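Local coordinates for THA8 RNA binding protein (PDB 4N2Q) that binds RNA, probably in a sequence-specific manner, as a pentatricopeptide-repeat protein built from a succession of antiparallel helices, at the interface of chains A and B. Sequence-based numbering; all coordinates share one arbitrary frame. Chains: chain A/B, THA8 RNA binding protein.

The interface of chains A and B. Residues chain A 204, 208, 233-234, 238; chain B 96-100, 129.
A:Glu204 reaches from the first turn of helix 204-216 to the start of helix 98-110 in chain B, where its carboxylate caps the N-terminal turn. The two chains are the same pentatricopeptide-repeat (PPR) protein, here joined between a C-terminal helix pair of chain A and a more N-terminal part of chain B. The patch is part of an interface without exact two-fold symmetry; self-association is likely for this protein, though the structure alone does not show that this pairing is the biological one. OE2 of A:Glu204 receives the backbone N-H of B:Ser99 on its syn lone pair, 2.8 Å from N and nearly straight at 174°. B:Ser99 OG donates to A:Glu204 OE1 at 3.0 Å, from above the carboxylate plane, 36° out. Together the bonds hold both oxygens and fix the rotation of the carboxylate, and the helix N-terminus would be expected to favour the negative charge. The backbone N of B:Trp98 also lies near OE2, but its N-H is not aimed at that oxygen. An extended glutamate chain beyond CG (chi2 156°) carries the carboxylate to the helix end. B:Gly96, in the loop just before that helix, turns its carbonyl toward this chain and toward A:Arg208, whose guanidinium NH1 comes within 3.2 Å of B:Gly96 O, a polar approach not assigned as a hydrogen bond. A:Arg208 bends at chi2 and chi3, and B:Pro129 lies over the rim of one guanidinium face. On the other flank, A:Leu238 CD1 packs on B:Ser99 CB at 3.7 Å, while A:Leu238 CD2 meets the indole edge of B:Trp98 in plane at CZ3, 3.9 Å away. A:Trp233 turns its own ring edge to B:Ser99 OG, in plane.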
loop_
_atom_site.group_PDB
_atom_site.type_symbol
_atom_site.label_atom_id
_atom_site.label_comp_id
_atom_site.label_asym_id
_atom_site.label_seq_id
_atom_site.Cartn_x
_atom_site.Cartn_y
_atom_site.Cartn_z
ATOM N N GLU A 204 -3.479 -4.308 -3.359
ATOM C CA GLU A 204 -3.637 -3.319 -2.310
ATOM C C GLU A 204 -2.505 -2.283 -2.328
ATOM O O GLU A 204 -2.736 -1.094 -2.162
ATOM C CB GLU A 204 -3.706 -4.024 -0.954
ATOM C CG GLU A 204 -5.009 -4.771 -0.740
ATOM C CD GLU A 204 -4.886 -5.910 0.258
ATOM O OE1 GLU A 204 -4.148 -6.867 -0.048
ATOM O OE2 GLU A 204 -5.534 -5.865 1.342
ATOM N N ARG A 208 -3.198 1.727 -2.303
ATOM C CA ARG A 208 -2.662 2.582 -1.217
ATOM C C ARG A 208 -1.740 3.662 -1.728
ATOM O O ARG A 208 -1.767 4.804 -1.272
ATOM C CB ARG A 208 -1.937 1.744 -0.151
ATOM C CG ARG A 208 -2.814 0.622 0.425
ATOM C CD ARG A 208 -4.166 1.107 0.952
ATOM N NE ARG A 208 -4.145 1.256 2.399
ATOM C CZ ARG A 208 -4.300 0.248 3.252
ATOM N NH1 ARG A 208 -4.502 -0.992 2.798
ATOM N NH2 ARG A 208 -4.263 0.482 4.561
ATOM N N TRP A 233 -12.381 -4.090 -4.395
ATOM C CA TRP A 233 -11.357 -5.138 -4.404
ATOM C C TRP A 233 -11.436 -5.947 -3.134
ATOM O O TRP A 233 -11.537 -7.184 -3.168
ATOM C CB TRP A 233 -9.970 -4.509 -4.544
ATOM C CG TRP A 233 -8.875 -5.494 -4.796
ATOM C CD1 TRP A 233 -8.344 -5.847 -6.012
ATOM C CD2 TRP A 233 -8.174 -6.272 -3.813
ATOM N NE1 TRP A 233 -7.371 -6.802 -5.839
ATOM C CE2 TRP A 233 -7.237 -7.069 -4.500
ATOM C CE3 TRP A 233 -8.244 -6.372 -2.419
ATOM C CZ2 TRP A 233 -6.375 -7.946 -3.835
ATOM C CZ3 TRP A 233 -7.377 -7.244 -1.767
ATOM C CH2 TRP A 233 -6.465 -8.016 -2.473
ATOM N N GLU A 234 -11.426 -5.231 -2.012
ATOM C CA GLU A 234 -11.526 -5.850 -0.694
ATOM C C GLU A 234 -12.787 -6.692 -0.566
ATOM O O GLU A 234 -12.776 -7.775 0.004
ATOM C CB GLU A 234 -11.493 -4.775 0.405
ATOM C CG GLU A 234 -10.166 -4.041 0.546
ATOM C CD GLU A 234 -9.014 -4.927 1.028
ATOM O OE1 GLU A 234 -9.217 -6.145 1.223
ATOM O OE2 GLU A 234 -7.898 -4.402 1.232
ATOM N N LEU A 238 -11.470 -10.283 0.579
ATOM C CA LEU A 238 -11.467 -10.390 2.010
ATOM C C LEU A 238 -12.323 -11.626 2.263
ATOM O O LEU A 238 -13.322 -11.795 1.577
ATOM C CB LEU A 238 -11.980 -9.090 2.642
ATOM C CG LEU A 238 -11.092 -8.444 3.730
ATOM C CD1 LEU A 238 -9.582 -8.522 3.481
ATOM C CD2 LEU A 238 -11.538 -6.996 3.915
ATOM N N GLY B 96 0.697 -2.313 2.947
ATOM C CA GLY B 96 -0.693 -2.107 2.534
ATOM C C GLY B 96 -1.401 -3.388 2.150
ATOM O O GLY B 96 -2.586 -3.362 1.810
ATOM N N HIS B 97 -0.695 -4.517 2.202
ATOM C CA HIS B 97 -1.305 -5.800 1.871
ATOM C C HIS B 97 -2.088 -6.337 3.059
ATOM O O HIS B 97 -1.722 -7.345 3.681
ATOM C CB HIS B 97 -0.240 -6.800 1.430
ATOM C CG HIS B 97 0.447 -6.431 0.148
ATOM N ND1 HIS B 97 -0.153 -6.587 -1.081
ATOM C CD2 HIS B 97 1.691 -5.942 -0.100
ATOM C CE1 HIS B 97 0.683 -6.202 -2.031
ATOM N NE2 HIS B 97 1.806 -5.801 -1.463
ATOM N N TRP B 98 -3.189 -5.664 3.363
ATOM C CA TRP B 98 -3.975 -5.983 4.567
ATOM C C TRP B 98 -4.555 -7.403 4.517
ATOM O O TRP B 98 -4.454 -8.160 5.485
ATOM C CB TRP B 98 -5.093 -4.952 4.717
ATOM C CG TRP B 98 -5.595 -4.791 6.112
ATOM C CD1 TRP B 98 -4.899 -4.278 7.167
ATOM C CD2 TRP B 98 -6.909 -5.095 6.609
ATOM N NE1 TRP B 98 -5.683 -4.270 8.290
ATOM C CE2 TRP B 98 -6.922 -4.761 7.980
ATOM C CE3 TRP B 98 -8.070 -5.641 6.036
ATOM C CZ2 TRP B 98 -8.053 -4.961 8.792
ATOM C CZ3 TRP B 98 -9.193 -5.845 6.854
ATOM C CH2 TRP B 98 -9.170 -5.509 8.206
ATOM N N SER B 99 -5.153 -7.763 3.385
ATOM C CA SER B 99 -5.711 -9.108 3.212
ATOM C C SER B 99 -4.661 -10.176 3.439
ATOM O O SER B 99 -4.965 -11.255 3.924
ATOM C CB SER B 99 -6.340 -9.300 1.816
ATOM O OG SER B 99 -5.361 -9.474 0.799
ATOM N N LEU B 100 -3.427 -9.881 3.065
ATOM C CA LEU B 100 -2.327 -10.825 3.271
ATOM C C LEU B 100 -1.909 -10.853 4.748
ATOM O O LEU B 100 -1.585 -11.915 5.310
ATOM C CB LEU B 100 -1.144 -10.437 2.394
ATOM C CG LEU B 100 -1.350 -10.544 0.865
ATOM C CD1 LEU B 100 -0.035 -10.355 0.120
ATOM C CD2 LEU B 100 -2.000 -11.858 0.447
ATOM N N PRO B 129 -7.927 -0.301 5.700
ATOM C CA PRO B 129 -8.290 0.780 4.750
ATOM C C PRO B 129 -9.507 1.609 5.203
ATOM O O PRO B 129 -10.550 1.058 5.567
ATOM C CB PRO B 129 -8.613 0.040 3.439
ATOM C CG PRO B 129 -8.236 -1.391 3.631
ATOM C CD PRO B 129 -7.995 -1.643 5.098
#